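Local atomic coordinates of transcriptional activator, putative (Pyrococcus furiosus, PDB entry 1RTW), a protein that is a putative transcriptional activator of the all-helical TENA/THI-4/PQQC family, its precise role remaining unestablished. Residues M54-M58 against F69-I73. Residue numbers count along the deposited sequence, not the author numbering.
Sequences MALLM and FAESI
Two regular alpha-helical turns run almost exactly antiparallel here: residues 54-58 near the C-terminal end of helix 33-60, and 69-73 near the start of helix 66-89. Met-58 N is hydrogen-bonded to Met-54 O (2.9 Å) and Ile-73 N to Phe-69 O (3.0 Å). The local axes make 173° and come within 10.2 Å. The register sets Met-54 CA 6.9 Å from Ile-73 CA and Met-58 CA 5.9 Å from Phe-69 CA. No hydrogen bond crosses; the contact is van der Waals, of side chains and of backbone atoms lying against them. Met-54, a selenomethionine like Met-58, points toward the partner helix; its m, t, p rotamer brings CE to 3.6 Å from Ser-72 CB, while its CB lies 3.9 Å from Ile-73 CG1. Ser-72 OG is hydrogen-bonded to Phe-68 O, one turn back. Ala-55 points away, yet its CA sits 3.8 Å from Ile-73 CD1. Leu-56 points away and packs on Leu-110 of helix 100-115. Leu-57 CB rests 3.7 Å from Phe-69 CE1. Met-58 leaves its helix sideways, all three chi angles t, and reaches across the gap: CG is 3.8 Å from Phe-69 CB, SE 4.0 Å from Ile-73 CD1, and CE 4.1 Å from Ala-70 CB. Phe-69 lays one ring face against the first helix in a CH-pi contact, Met-58 CA standing 4.0 Å from the ring centroid. Ile-73 also packs on Met-58 of a second subunit, and Met-58 on that subunit's Ile-73. This is an antiparallel helical hairpin, closed by a short connection, within the all-helical TENA/THI-4/PQQC fold.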
HETATM    1  N   MSE B  54     -12.770   1.271  -1.260  1.00 13.12           N
HETATM    2  CA  MSE B  54     -13.249   2.022  -0.114  1.00 11.73           C
HETATM    3  C   MSE B  54     -12.482   1.658   1.150  1.00  9.55           C
HETATM    4  O   MSE B  54     -12.295   2.493   2.031  1.00 11.42           O
HETATM    5  CB  MSE B  54     -14.736   1.745   0.110  1.00 15.29           C
HETATM    6  CG  MSE B  54     -15.647   2.226  -0.991  1.00 18.55           C
HETATM    7 SE   MSE B  54     -17.431   1.545  -0.743  1.00 28.79          SE
HETATM    8  CE  MSE B  54     -17.950   2.723   0.698  1.00 18.16           C
ATOM      9  N   ALA B  55     -12.063   0.403   1.251  1.00  8.05           N
ATOM     10  CA  ALA B  55     -11.329  -0.051   2.415  1.00  6.26           C
ATOM     11  C   ALA B  55      -9.923   0.575   2.389  1.00  5.68           C
ATOM     12  O   ALA B  55      -9.364   0.937   3.411  1.00  5.19           O
ATOM     13  CB  ALA B  55     -11.277  -1.568   2.428  1.00  1.80           C
ATOM     14  N   LEU B  56      -9.365   0.730   1.198  1.00  9.62           N
ATOM     15  CA  LEU B  56      -8.064   1.350   1.061  1.00  9.93           C
ATOM     16  C   LEU B  56      -8.150   2.808   1.499  1.00 11.63           C
ATOM     17  O   LEU B  56      -7.254   3.304   2.182  1.00 13.90           O
ATOM     18  CB  LEU B  56      -7.598   1.243  -0.373  1.00 10.77           C
ATOM     19  CG  LEU B  56      -7.075  -0.154  -0.676  1.00 12.88           C
ATOM     20  CD1 LEU B  56      -6.766  -0.271  -2.146  1.00 13.30           C
ATOM     21  CD2 LEU B  56      -5.833  -0.421   0.143  1.00 12.50           C
ATOM     22  N   LEU B  57      -9.249   3.476   1.142  1.00 11.96           N
ATOM     23  CA  LEU B  57      -9.459   4.862   1.520  1.00 12.39           C
ATOM     24  C   LEU B  57      -9.634   4.950   3.035  1.00 13.76           C
ATOM     25  O   LEU B  57      -9.058   5.823   3.681  1.00 11.14           O
ATOM     26  CB  LEU B  57     -10.699   5.434   0.830  1.00 12.65           C
ATOM     27  CG  LEU B  57     -10.595   5.709  -0.663  1.00 14.48           C
ATOM     28  CD1 LEU B  57     -11.932   6.220  -1.191  1.00 14.69           C
ATOM     29  CD2 LEU B  57      -9.492   6.722  -0.928  1.00 15.73           C
HETATM   30  N   MSE B  58     -10.385   4.002   3.598  1.00 15.09           N
HETATM   31  CA  MSE B  58     -10.628   3.972   5.040  1.00 15.62           C
HETATM   32  C   MSE B  58      -9.330   3.979   5.842  1.00 13.62           C
HETATM   33  O   MSE B  58      -9.179   4.742   6.798  1.00 14.06           O
HETATM   34  CB  MSE B  58     -11.481   2.756   5.434  1.00 16.23           C
HETATM   35  CG  MSE B  58     -11.641   2.593   6.935  1.00 14.81           C
HETATM   36 SE   MSE B  58     -13.030   1.314   7.452  1.00 24.64          SE
HETATM   37  CE  MSE B  58     -13.254   1.876   9.292  1.00 15.62           C
ATOM     38  N   PHE B  69     -16.876   5.519   7.061  1.00 15.38           N
ATOM     39  CA  PHE B  69     -16.353   4.444   6.234  1.00 13.73           C
ATOM     40  C   PHE B  69     -16.820   3.083   6.702  1.00 13.94           C
ATOM     41  O   PHE B  69     -17.097   2.214   5.880  1.00 13.80           O
ATOM     42  CB  PHE B  69     -14.830   4.501   6.162  1.00 13.22           C
ATOM     43  CG  PHE B  69     -14.310   5.384   5.052  1.00 13.35           C
ATOM     44  CD1 PHE B  69     -14.345   4.948   3.731  1.00 12.97           C
ATOM     45  CD2 PHE B  69     -13.780   6.633   5.323  1.00 11.70           C
ATOM     46  CE1 PHE B  69     -13.852   5.743   2.697  1.00 14.85           C
ATOM     47  CE2 PHE B  69     -13.286   7.439   4.294  1.00 14.56           C
ATOM     48  CZ  PHE B  69     -13.319   6.993   2.981  1.00 12.77           C
ATOM     49  N   ALA B  70     -16.929   2.899   8.018  1.00 15.06           N
ATOM     50  CA  ALA B  70     -17.393   1.619   8.557  1.00 16.46           C
ATOM     51  C   ALA B  70     -18.830   1.333   8.133  1.00 17.13           C
ATOM     52  O   ALA B  70     -19.143   0.224   7.684  1.00 15.86           O
ATOM     53  CB  ALA B  70     -17.284   1.601  10.058  1.00 17.65           C
ATOM     54  N   GLU B  71     -19.672   2.359   8.233  1.00 17.85           N
ATOM     55  CA  GLU B  71     -21.083   2.285   7.877  1.00 21.68           C
ATOM     56  C   GLU B  71     -21.290   2.164   6.378  1.00 22.58           C
ATOM     57  O   GLU B  71     -22.134   1.386   5.931  1.00 24.03           O
ATOM     58  CB  GLU B  71     -21.823   3.530   8.387  1.00 25.85           C
ATOM     59  CG  GLU B  71     -21.940   3.627   9.909  1.00 31.64           C
ATOM     60  CD  GLU B  71     -22.021   5.062  10.421  1.00 37.22           C
ATOM     61  OE1 GLU B  71     -21.670   5.279  11.604  1.00 43.49           O
ATOM     62  OE2 GLU B  71     -22.418   5.974   9.655  1.00 35.58           O
ATOM     63  N   SER B  72     -20.526   2.937   5.608  1.00 22.45           N
ATOM     64  CA  SER B  72     -20.637   2.927   4.153  1.00 20.81           C
ATOM     65  C   SER B  72     -20.222   1.596   3.560  1.00 20.51           C
ATOM     66  O   SER B  72     -20.921   1.055   2.699  1.00 22.79           O
ATOM     67  CB  SER B  72     -19.810   4.046   3.534  1.00 20.33           C
ATOM     68  OG  SER B  72     -20.277   5.294   3.974  1.00 19.33           O
ATOM     69  N   ILE B  73     -19.091   1.067   4.009  1.00 19.56           N
ATOM     70  CA  ILE B  73     -18.621  -0.226   3.504  1.00 17.23           C
ATOM     71  C   ILE B  73     -19.642  -1.319   3.813  1.00 16.86           C
ATOM     72  O   ILE B  73     -19.949  -2.152   2.949  1.00 14.89           O
ATOM     73  CB  ILE B  73     -17.254  -0.589   4.080  1.00 15.97           C
ATOM     74  CG1 ILE B  73     -16.201   0.355   3.497  1.00 16.56           C
ATOM     75  CG2 ILE B  73     -16.905  -2.045   3.775  1.00 15.65           C
ATOM     76  CD1 ILE B  73     -14.800   0.123   4.053  1.00 16.58           C
TER